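Shikimate dehydrogenase (NADP(+)) (Thermus thermophilus, PDB 2D5C) catalyses the reversible NADPH-linked reduction of 3-dehydroshikimate to shikimate, the fourth of seven steps in chorismate biosynthesis. Local coordinates at residues T38-L43 / K64-A69; F95-D100 / F240-G245; L120-G125 / V164-A169; V142-R147 / L153-E158. All coordinates share one frame; numbering follows the deposited sequence.

Contact 1: T38-L43 / K64-A69; sequences TPLEAL and KEAALA. With SKM ((3R,4S,5R)-3,4,5-trihydroxycyclohex-1-ene-1-carboxylic acid), chain E.
Lys64 NZ, the amine of the residue that acts as proton acceptor, is gripped by three groups: it donates 2.9 Å to SKM O11 and 3.2 Å to SKM O12, two hydroxyls of the bound shikimate, and forms a salt bridge with Asp100 OD2. This site belongs to the substrate-binding domain, an alpha/beta fold on a mixed sheet, where residues 64-69 follow strand 56-59 and residues 38-43 lead from strand 31-37 into helix 43-53. Lys64 starts away from residues 38-43 at CB and runs extended beyond CG to the ligand, so the same backbone serves both the shikimate and a hydrophobic contact. That contact is small, without a hydrogen bond, and made by methyl groups. Ala66 CB is met by two leucine methyls, Leu40 CD2 at 3.7 Å and Leu43 CD2 at 3.9 Å, the first residue exposed and the second buried. Leu40 lies within, and Leu43 just after, the tight turn closed by Ala42 N and Pro39 O; Leu43 N then bonds to Leu40 O as helix 43-53 begins. A trans chi1 of -173° swings the isobutyl group of Leu43 across the gap, while Leu63 packs against it from just before Lys64. The methyl at its tip, Leu43 CD2, comes within 3.8 Å of Ala67 N and 4.3 Å of Ala67 CB.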
# COMPACT_ATOMS: atom_id res chain seq x y z
N THR A 38 -10.86 9.35 18.08
CA THR A 38 -11.31 10.11 16.93
C THR A 38 -12.82 10.05 16.74
O THR A 38 -13.37 9.03 16.32
CB THR A 38 -10.64 9.58 15.63
OG1 THR A 38 -9.22 9.70 15.75
CG2 THR A 38 -11.10 10.39 14.42
N PRO A 39 -13.52 11.15 17.08
CA PRO A 39 -14.97 11.20 16.93
C PRO A 39 -15.29 11.42 15.46
O PRO A 39 -14.49 12.00 14.73
CB PRO A 39 -15.37 12.40 17.78
CG PRO A 39 -14.28 12.48 18.81
CD PRO A 39 -13.06 12.24 17.96
N LEU A 40 -16.46 10.98 15.02
CA LEU A 40 -16.85 11.13 13.62
C LEU A 40 -16.52 12.50 13.01
O LEU A 40 -15.93 12.58 11.92
CB LEU A 40 -18.35 10.84 13.48
CG LEU A 40 -18.78 9.92 12.33
CD1 LEU A 40 -20.28 9.71 12.42
CD2 LEU A 40 -18.41 10.51 10.96
N GLU A 41 -16.88 13.57 13.71
CA GLU A 41 -16.63 14.91 13.19
C GLU A 41 -15.14 15.19 13.02
O GLU A 41 -14.75 16.08 12.25
CB GLU A 41 -17.27 15.96 14.11
CG GLU A 41 -18.06 17.06 13.37
CD GLU A 41 -19.43 16.57 12.90
OE1 GLU A 41 -19.71 15.35 13.02
OE2 GLU A 41 -20.23 17.40 12.41
N ALA A 42 -14.30 14.44 13.73
CA ALA A 42 -12.85 14.64 13.64
C ALA A 42 -12.20 13.79 12.55
O ALA A 42 -11.04 14.01 12.20
CB ALA A 42 -12.20 14.34 14.99
N LEU A 43 -12.95 12.83 12.02
CA LEU A 43 -12.43 11.92 10.99
C LEU A 43 -11.75 12.57 9.78
O LEU A 43 -10.64 12.18 9.42
CB LEU A 43 -13.56 10.99 10.50
CG LEU A 43 -13.16 9.85 9.54
CD1 LEU A 43 -12.07 8.97 10.16
CD2 LEU A 43 -14.38 9.00 9.21
N LYS A 64 -15.94 3.46 10.44
CA LYS A 64 -15.80 2.53 9.32
C LYS A 64 -16.57 2.79 8.04
O LYS A 64 -16.08 2.48 6.95
CB LYS A 64 -16.10 1.10 9.79
CG LYS A 64 -15.06 0.53 10.76
CD LYS A 64 -15.33 -0.94 10.99
CE LYS A 64 -14.32 -1.58 11.92
NZ LYS A 64 -14.71 -2.97 12.22
N GLU A 65 -17.78 3.34 8.14
CA GLU A 65 -18.56 3.61 6.94
C GLU A 65 -18.27 4.99 6.38
O GLU A 65 -18.15 5.17 5.17
CB GLU A 65 -20.05 3.48 7.23
CG GLU A 65 -20.48 2.13 7.79
CD GLU A 65 -19.89 1.84 9.17
OE1 GLU A 65 -19.89 2.75 10.03
OE2 GLU A 65 -19.44 0.69 9.39
N ALA A 66 -18.16 5.97 7.26
CA ALA A 66 -17.90 7.34 6.83
C ALA A 66 -16.54 7.50 6.17
O ALA A 66 -16.34 8.42 5.38
CB ALA A 66 -18.01 8.27 8.02
N ALA A 67 -15.61 6.61 6.49
CA ALA A 67 -14.26 6.69 5.95
C ALA A 67 -14.13 6.53 4.43
O ALA A 67 -13.31 7.20 3.80
CB ALA A 67 -13.37 5.67 6.65
N LEU A 68 -14.94 5.65 3.85
CA LEU A 68 -14.86 5.39 2.41
C LEU A 68 -14.85 6.65 1.54
O LEU A 68 -14.11 6.73 0.56
CB LEU A 68 -16.00 4.46 1.97
CG LEU A 68 -15.79 2.98 2.31
CD1 LEU A 68 -15.89 2.79 3.83
CD2 LEU A 68 -16.84 2.13 1.60
N ALA A 69 -15.66 7.64 1.90
CA ALA A 69 -15.74 8.86 1.12
C ALA A 69 -14.47 9.71 1.16
O ALA A 69 -14.27 10.58 0.31
CB ALA A 69 -16.93 9.69 1.58
O12 SKM E . -11.75 -4.09 12.68
C8 SKM E . -11.14 -3.99 13.98
C6 SKM E . -10.20 -2.76 14.03
O7 SKM E . -9.20 -2.90 13.02
C5 SKM E . -9.52 -2.62 15.41
C4 SKM E . -10.45 -2.96 16.58
C1 SKM E . -9.98 -2.65 17.95
O2 SKM E . -8.77 -2.08 18.13
O3 SKM E . -10.67 -2.91 18.92
C10 SKM E . -11.65 -3.52 16.42
C9 SKM E . -12.25 -3.88 15.07
O11 SKM E . -13.18 -2.85 14.70

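Contact 2: F95-D100 / F240-G245; sequences FGFNTD and FRLWTG. With SKM ((3R,4S,5R)-3,4,5-trihydroxycyclohex-1-ene-1-carboxylic acid), chain E; SO4 (sulfate ion), chain F.
Leu242 leaves helix 229-244 with its CB directed at residues 95-100, where this helix packs on the mixed sheet of the substrate-binding domain as two layers of an alpha/beta fold. From CB the chain continues to CG, where the two methyls part company. CD1 settles between the end of strand 93-97 and the turn after it, 3.6 Å from Phe97 CB and 3.6 Å from Thr99 CG2. With Thr99 the meeting is tip to tip; with Phe97 the methyl lies obliquely to the ring. CD2 instead lies on the side of a sulfate ion, probably from the crystallisation liquor. Its oxygen SO4 O1 accepts from Arg241 NE at 3.1 Å along a bent path (138°), while SO4 O3 lies over one face of the guanidinium. The sulfate also accepts a hydrogen bond from Glu91 N of the second subunit, and Val90 of that subunit packs on Leu242, so this helix end borders the dimer interface. Thr99 turns its polar branch elsewhere: OG1 bonds to Gln235 O, about two turns earlier in the helix, tying the turn to the helix beside its methyl contact. Asn98 OD1 caps the start of helix 100-110 through Ala101 N and, weakly, Asp100 N. On that first helical turn Asp100 OD1 accepts from the shikimate hydroxyl SKM O12 at 2.8 Å.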
# COMPACT_ATOMS: atom_id res chain seq x y z
N PHE A 95 -5.51 4.10 0.95
CA PHE A 95 -6.17 2.94 0.33
C PHE A 95 -6.95 2.19 1.43
O PHE A 95 -6.39 1.89 2.48
CB PHE A 95 -5.12 1.99 -0.25
CG PHE A 95 -4.34 2.57 -1.42
CD1 PHE A 95 -3.15 1.98 -1.82
CD2 PHE A 95 -4.82 3.66 -2.12
CE1 PHE A 95 -2.44 2.49 -2.92
CE2 PHE A 95 -4.11 4.17 -3.22
CZ PHE A 95 -2.93 3.59 -3.61
N GLY A 96 -8.22 1.88 1.17
CA GLY A 96 -9.02 1.19 2.17
C GLY A 96 -9.28 -0.28 1.92
O GLY A 96 -9.60 -0.69 0.81
N PHE A 97 -9.17 -1.08 2.97
CA PHE A 97 -9.40 -2.52 2.86
C PHE A 97 -10.24 -2.98 4.03
O PHE A 97 -10.48 -2.24 4.97
CB PHE A 97 -8.08 -3.30 2.91
CG PHE A 97 -7.07 -2.87 1.90
CD1 PHE A 97 -6.26 -1.77 2.13
CD2 PHE A 97 -6.92 -3.59 0.72
CE1 PHE A 97 -5.29 -1.38 1.19
CE2 PHE A 97 -5.97 -3.21 -0.22
CZ PHE A 97 -5.15 -2.10 0.02
N ASN A 98 -10.68 -4.23 3.96
CA ASN A 98 -11.44 -4.76 5.08
C ASN A 98 -10.86 -6.10 5.46
O ASN A 98 -10.98 -7.06 4.71
CB ASN A 98 -12.91 -4.95 4.71
CG ASN A 98 -13.75 -5.36 5.91
OD1 ASN A 98 -13.55 -6.43 6.50
ND2 ASN A 98 -14.69 -4.51 6.29
N THR A 99 -10.19 -6.15 6.62
CA THR A 99 -9.63 -7.42 7.05
C THR A 99 -10.55 -8.14 8.03
O THR A 99 -10.23 -9.24 8.44
CB THR A 99 -8.22 -7.24 7.66
OG1 THR A 99 -8.31 -6.47 8.86
CG2 THR A 99 -7.31 -6.53 6.66
N ASP A 100 -11.68 -7.53 8.40
CA ASP A 100 -12.63 -8.20 9.31
C ASP A 100 -13.19 -9.43 8.63
O ASP A 100 -13.34 -10.48 9.27
CB ASP A 100 -13.81 -7.28 9.69
CG ASP A 100 -13.43 -6.18 10.65
OD1 ASP A 100 -12.73 -6.45 11.66
OD2 ASP A 100 -13.84 -5.02 10.42
N PHE A 240 -1.62 -6.01 9.33
CA PHE A 240 -0.18 -5.80 9.42
C PHE A 240 0.52 -6.25 8.14
O PHE A 240 1.47 -5.60 7.68
CB PHE A 240 0.40 -6.56 10.63
CG PHE A 240 1.75 -6.07 11.05
CD1 PHE A 240 1.88 -5.16 12.09
CD2 PHE A 240 2.89 -6.50 10.37
CE1 PHE A 240 3.15 -4.68 12.46
CE2 PHE A 240 4.15 -6.04 10.73
CZ PHE A 240 4.28 -5.12 11.78
N ARG A 241 0.07 -7.36 7.56
CA ARG A 241 0.66 -7.84 6.33
C ARG A 241 0.33 -6.86 5.21
O ARG A 241 1.15 -6.62 4.34
CB ARG A 241 0.16 -9.25 5.97
CG ARG A 241 0.88 -9.84 4.76
CD ARG A 241 0.41 -11.25 4.48
NE ARG A 241 -1.02 -11.29 4.20
CZ ARG A 241 -1.73 -12.40 4.07
NH1 ARG A 241 -1.14 -13.59 4.19
NH2 ARG A 241 -3.03 -12.33 3.81
N LEU A 242 -0.88 -6.29 5.21
CA LEU A 242 -1.21 -5.31 4.17
C LEU A 242 -0.24 -4.14 4.26
O LEU A 242 0.25 -3.65 3.24
CB LEU A 242 -2.64 -4.77 4.33
CG LEU A 242 -3.81 -5.71 4.08
CD1 LEU A 242 -5.11 -4.95 4.24
CD2 LEU A 242 -3.71 -6.31 2.69
N TRP A 243 0.03 -3.68 5.48
CA TRP A 243 0.92 -2.54 5.67
C TRP A 243 2.40 -2.80 5.37
O TRP A 243 3.08 -1.92 4.86
CB TRP A 243 0.84 -2.03 7.11
CG TRP A 243 -0.49 -1.53 7.52
CD1 TRP A 243 -1.41 -0.86 6.74
CD2 TRP A 243 -1.07 -1.62 8.83
NE1 TRP A 243 -2.52 -0.54 7.49
CE2 TRP A 243 -2.34 -1.00 8.77
CE3 TRP A 243 -0.63 -2.18 10.04
CZ2 TRP A 243 -3.18 -0.92 9.89
CZ3 TRP A 243 -1.48 -2.10 11.16
CH2 TRP A 243 -2.74 -1.47 11.07
N THR A 244 2.89 -3.99 5.69
CA THR A 244 4.32 -4.29 5.53
C THR A 244 4.74 -5.41 4.58
O THR A 244 5.91 -5.47 4.18
CB THR A 244 4.94 -4.67 6.87
OG1 THR A 244 4.37 -5.93 7.30
CG2 THR A 244 4.64 -3.62 7.92
N GLY A 245 3.81 -6.31 4.26
CA GLY A 245 4.14 -7.44 3.43
C GLY A 245 4.56 -8.61 4.31
O GLY A 245 4.89 -9.68 3.82
O12 SKM E . -11.75 -4.09 12.68
C8 SKM E . -11.14 -3.99 13.98
C6 SKM E . -10.20 -2.76 14.03
O7 SKM E . -9.20 -2.90 13.02
C5 SKM E . -9.52 -2.62 15.41
C4 SKM E . -10.45 -2.96 16.58
C1 SKM E . -9.98 -2.65 17.95
O2 SKM E . -8.77 -2.08 18.13
O3 SKM E . -10.67 -2.91 18.92
C10 SKM E . -11.65 -3.52 16.42
C9 SKM E . -12.25 -3.88 15.07
O11 SKM E . -13.18 -2.85 14.70
S SO4 F . -1.89 -9.41 1.10
O1 SO4 F . -1.69 -8.72 2.56
O2 SO4 F . -1.54 -8.37 0.16
O3 SO4 F . -1.13 -10.47 1.00
O4 SO4 F . -3.31 -9.65 1.05

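Contact 3: L120-G125 / V164-A169; sequences LVLGAG and VPLEKA
A buried, purely hydrophobic contact joins strand 119-122, inside the parallel sheet of the NADP-binding domain, to Val164 and the start of the 3-10 segment (from Leu166) that follow edge strand 162-163. The two elements are not sheet neighbours: strand 142-145 runs between their strands, and residues 164-169 bend back over one face of the sheet to meet Leu120 and Leu122. Leu120 carries most of it by dividing its methyls. With CG anti to the backbone N (chi1 171°), CD1 meets Val164 CG2 at 3.8 Å, the two side chains crossing at a slant, and CD2 presses on Ala169, 3.5 Å from its CA and 3.6 Å from its CB. Two residues on, Leu122 CD2 touches Leu166 CD1 at 3.8 Å, and these leucines cross at nearly a right angle. Trp143 and Trp145 of the intervening strand line the same face, packing on Val164 and Leu166 respectively, while Leu175 adjoins Leu120 and Leu122 from strand 174-177. Beyond Leu122 the chain enters Gly123, Ala124 and Gly125, which bind NADP(+). Gly123 has a positive phi (106°), suited to glycine, and Gly125 is the N-cap of helix 126-137: the strand, glycine-rich turn and helix of a Rossmann fold.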
# COMPACT_ATOMS: atom_id res chain seq x y z
N LEU A 120 -26.59 -17.64 10.88
CA LEU A 120 -27.35 -16.41 11.14
C LEU A 120 -26.46 -15.35 11.76
O LEU A 120 -25.85 -15.55 12.81
CB LEU A 120 -28.53 -16.70 12.07
CG LEU A 120 -29.30 -15.48 12.61
CD1 LEU A 120 -29.89 -14.64 11.47
CD2 LEU A 120 -30.40 -15.96 13.55
N VAL A 121 -26.39 -14.20 11.10
CA VAL A 121 -25.60 -13.08 11.57
C VAL A 121 -26.56 -12.08 12.21
O VAL A 121 -27.51 -11.62 11.57
CB VAL A 121 -24.85 -12.40 10.41
CG1 VAL A 121 -23.95 -11.26 10.95
CG2 VAL A 121 -24.00 -13.45 9.66
N LEU A 122 -26.36 -11.80 13.49
CA LEU A 122 -27.20 -10.85 14.19
C LEU A 122 -26.50 -9.50 14.10
O LEU A 122 -25.37 -9.35 14.56
CB LEU A 122 -27.36 -11.24 15.65
CG LEU A 122 -27.90 -12.65 15.92
CD1 LEU A 122 -28.01 -12.80 17.44
CD2 LEU A 122 -29.25 -12.89 15.24
N GLY A 123 -27.17 -8.52 13.50
CA GLY A 123 -26.59 -7.20 13.36
C GLY A 123 -26.16 -6.99 11.92
O GLY A 123 -25.39 -7.78 11.39
N ALA A 124 -26.67 -5.94 11.28
CA ALA A 124 -26.30 -5.69 9.89
C ALA A 124 -25.53 -4.38 9.70
O ALA A 124 -25.68 -3.70 8.69
CB ALA A 124 -27.55 -5.71 8.99
N GLY A 125 -24.71 -4.05 10.70
CA GLY A 125 -23.88 -2.86 10.62
C GLY A 125 -22.59 -3.26 9.91
O GLY A 125 -22.56 -4.29 9.24
N VAL A 164 -34.26 -12.73 7.99
CA VAL A 164 -35.21 -13.51 8.77
C VAL A 164 -35.62 -12.87 10.08
O VAL A 164 -34.95 -11.96 10.58
CB VAL A 164 -34.63 -14.92 9.11
CG1 VAL A 164 -34.24 -15.64 7.84
CG2 VAL A 164 -33.43 -14.79 10.03
N PRO A 165 -36.78 -13.29 10.62
CA PRO A 165 -37.23 -12.74 11.90
C PRO A 165 -36.33 -13.45 12.91
O PRO A 165 -35.83 -14.54 12.63
CB PRO A 165 -38.69 -13.16 11.96
CG PRO A 165 -38.73 -14.42 11.16
CD PRO A 165 -37.83 -14.10 9.99
N LEU A 166 -36.14 -12.84 14.07
CA LEU A 166 -35.25 -13.39 15.09
C LEU A 166 -35.47 -14.83 15.56
O LEU A 166 -34.50 -15.52 15.90
CB LEU A 166 -35.23 -12.47 16.30
CG LEU A 166 -34.13 -12.73 17.33
CD1 LEU A 166 -32.76 -12.52 16.70
CD2 LEU A 166 -34.31 -11.79 18.51
N GLU A 167 -36.71 -15.31 15.56
CA GLU A 167 -36.97 -16.67 16.04
C GLU A 167 -36.38 -17.77 15.16
O GLU A 167 -36.30 -18.92 15.57
CB GLU A 167 -38.48 -16.90 16.24
CG GLU A 167 -39.32 -17.05 14.98
CD GLU A 167 -39.99 -15.77 14.54
OE1 GLU A 167 -40.89 -15.84 13.68
OE2 GLU A 167 -39.62 -14.68 15.04
N LYS A 168 -35.95 -17.41 13.95
CA LYS A 168 -35.34 -18.38 13.06
C LYS A 168 -33.98 -18.80 13.61
O LYS A 168 -33.36 -19.73 13.09
CB LYS A 168 -35.18 -17.80 11.66
CG LYS A 168 -36.49 -17.76 10.88
CD LYS A 168 -36.89 -19.16 10.41
CE LYS A 168 -35.88 -19.71 9.40
NZ LYS A 168 -36.32 -21.02 8.84
N ALA A 169 -33.52 -18.11 14.65
CA ALA A 169 -32.22 -18.44 15.25
C ALA A 169 -32.24 -19.89 15.76
O ALA A 169 -31.20 -20.53 15.85
CB ALA A 169 -31.90 -17.48 16.41

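Contact 4: V142-R147 / L153-E158; sequences VWVWNR and LALAEE
Val144 spreads its two methyls over helix 149-159: CG1 lies 3.8 Å from Leu155 CD2, and CG2 lies 4.0 Å from Ala156 CB. This is the strand-helix interface of a beta-alpha-beta unit in the Rossmann-type NADP-binding domain, formed by strand 142-145, helix 149-159 and strand 162-163. A chi1 of -60° in Val144 places CG1 trans to the carbonyl carbon and turns one methyl to each helix residue. Leu155 answers from the helix, and its side chain slants across the valine. Leu155 also rests on Arg129 and Ala132, so it joins helix 149-159 to helix 126-137 as well as to the strand. Trp143 and Trp145 start in the other direction, away from this helix, and Trp143 makes a cation-pi contact with Arg162. Past the strand, Asn146 begins the run 146-151 that binds NADP(+). Its amide is held at both ends: OD1 accepts from Ala124 N in the glycine-rich turn, and ND2 donates to Thr148 O, which should fix its rotation beside the cofactor site. The chain runs on extended through Asn146 past the indole of Trp145, and Arg147 N stands 3.7 Å from the plane of that ring, offset toward its rim.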
# COMPACT_ATOMS: atom_id res chain seq x y z
N VAL A 142 -26.51 -18.11 4.21
CA VAL A 142 -26.48 -17.09 5.26
C VAL A 142 -27.83 -16.40 5.48
O VAL A 142 -28.53 -16.06 4.52
CB VAL A 142 -25.42 -16.00 4.91
CG1 VAL A 142 -25.23 -15.04 6.08
CG2 VAL A 142 -24.10 -16.65 4.56
N TRP A 143 -28.19 -16.22 6.75
CA TRP A 143 -29.41 -15.52 7.13
C TRP A 143 -28.94 -14.30 7.90
O TRP A 143 -27.89 -14.34 8.54
CB TRP A 143 -30.29 -16.35 8.05
CG TRP A 143 -30.80 -17.61 7.45
CD1 TRP A 143 -30.83 -17.96 6.13
CD2 TRP A 143 -31.39 -18.70 8.17
NE1 TRP A 143 -31.39 -19.20 5.98
CE2 TRP A 143 -31.75 -19.68 7.22
CE3 TRP A 143 -31.65 -18.94 9.52
CZ2 TRP A 143 -32.35 -20.89 7.58
CZ3 TRP A 143 -32.25 -20.14 9.89
CH2 TRP A 143 -32.60 -21.10 8.92
N VAL A 144 -29.72 -13.22 7.85
CA VAL A 144 -29.35 -12.01 8.56
C VAL A 144 -30.56 -11.39 9.27
O VAL A 144 -31.69 -11.49 8.81
CB VAL A 144 -28.76 -10.93 7.60
CG1 VAL A 144 -27.51 -11.47 6.91
CG2 VAL A 144 -29.81 -10.56 6.54
N TRP A 145 -30.29 -10.77 10.40
CA TRP A 145 -31.33 -10.10 11.18
C TRP A 145 -30.72 -8.82 11.73
O TRP A 145 -29.51 -8.74 11.94
CB TRP A 145 -31.79 -11.00 12.33
CG TRP A 145 -32.73 -10.32 13.27
CD1 TRP A 145 -34.09 -10.25 13.17
CD2 TRP A 145 -32.37 -9.58 14.44
NE1 TRP A 145 -34.60 -9.50 14.21
CE2 TRP A 145 -33.57 -9.08 15.00
CE3 TRP A 145 -31.15 -9.28 15.07
CZ2 TRP A 145 -33.58 -8.29 16.16
CZ3 TRP A 145 -31.17 -8.50 16.22
CH2 TRP A 145 -32.38 -8.01 16.76
N ASN A 146 -31.57 -7.82 11.96
CA ASN A 146 -31.13 -6.55 12.51
C ASN A 146 -32.32 -5.96 13.27
O ASN A 146 -33.46 -6.16 12.87
CB ASN A 146 -30.72 -5.60 11.39
CG ASN A 146 -29.99 -4.38 11.91
OD1 ASN A 146 -28.92 -4.50 12.50
ND2 ASN A 146 -30.56 -3.20 11.69
N ARG A 147 -32.06 -5.22 14.36
CA ARG A 147 -33.17 -4.64 15.12
C ARG A 147 -34.08 -3.82 14.21
O ARG A 147 -35.30 -3.76 14.42
CB ARG A 147 -32.66 -3.78 16.28
CG ARG A 147 -31.96 -2.51 15.90
CD ARG A 147 -31.39 -1.83 17.14
NE ARG A 147 -30.62 -0.64 16.81
CZ ARG A 147 -29.90 0.05 17.70
NH1 ARG A 147 -29.86 -0.34 18.96
NH2 ARG A 147 -29.23 1.13 17.32
N LEU A 153 -32.60 -6.33 5.39
CA LEU A 153 -33.15 -6.59 4.07
C LEU A 153 -32.20 -6.09 2.99
O LEU A 153 -31.92 -6.80 2.02
CB LEU A 153 -34.52 -5.90 3.90
CG LEU A 153 -35.77 -6.74 4.18
CD1 LEU A 153 -37.00 -5.85 4.11
CD2 LEU A 153 -35.86 -7.88 3.16
N ALA A 154 -31.71 -4.87 3.17
CA ALA A 154 -30.78 -4.29 2.21
C ALA A 154 -29.59 -5.23 2.02
O ALA A 154 -29.16 -5.49 0.90
CB ALA A 154 -30.30 -2.93 2.70
N LEU A 155 -29.06 -5.73 3.13
CA LEU A 155 -27.91 -6.63 3.09
C LEU A 155 -28.26 -7.92 2.36
O LEU A 155 -27.54 -8.34 1.44
CB LEU A 155 -27.43 -6.93 4.52
CG LEU A 155 -26.33 -7.98 4.71
CD1 LEU A 155 -25.12 -7.65 3.86
CD2 LEU A 155 -25.96 -8.04 6.20
N ALA A 156 -29.37 -8.55 2.74
CA ALA A 156 -29.77 -9.79 2.09
C ALA A 156 -29.99 -9.59 0.59
O ALA A 156 -29.59 -10.42 -0.22
CB ALA A 156 -31.03 -10.35 2.75
N GLU A 157 -30.62 -8.48 0.22
CA GLU A 157 -30.89 -8.22 -1.19
C GLU A 157 -29.61 -7.92 -1.96
O GLU A 157 -29.45 -8.37 -3.10
CB GLU A 157 -31.87 -7.05 -1.33
CG GLU A 157 -33.17 -7.29 -0.58
CD GLU A 157 -34.12 -6.11 -0.64
OE1 GLU A 157 -33.66 -4.96 -0.80
OE2 GLU A 157 -35.34 -6.33 -0.51
N GLU A 158 -28.70 -7.17 -1.35
CA GLU A 158 -27.44 -6.82 -2.02
C GLU A 158 -26.51 -8.02 -2.21
O GLU A 158 -25.90 -8.18 -3.27
CB GLU A 158 -26.69 -5.73 -1.24
CG GLU A 158 -27.43 -4.39 -1.19
CD GLU A 158 -27.02 -3.52 -0.00
OE1 GLU A 158 -27.64 -2.45 0.18
OE2 GLU A 158 -26.10 -3.91 0.75

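How the contacts relate
The four contacts divide between two domains. Contact 1 closes first along the chain, and contact 2 then spans 140 residues, bringing helix 229-244 back to the substrate-binding domain; contacts 3 and 4 are nested inside its loop, with contact 4 inside contact 3. Contacts 1 and 2, with centres 18 Å apart, both reach the bound shikimate. Contacts 3 and 4 lie only 8 Å apart, centre to centre, and share the parallel sheet through neighbouring strands 119-122 and 142-145, where Gly123 N approaches Trp145 O. Across the cleft the nearest atoms of contacts 1 and 3 are about 5 Å apart without touching, consistent with substrate and cofactor being held by separate, facing domains.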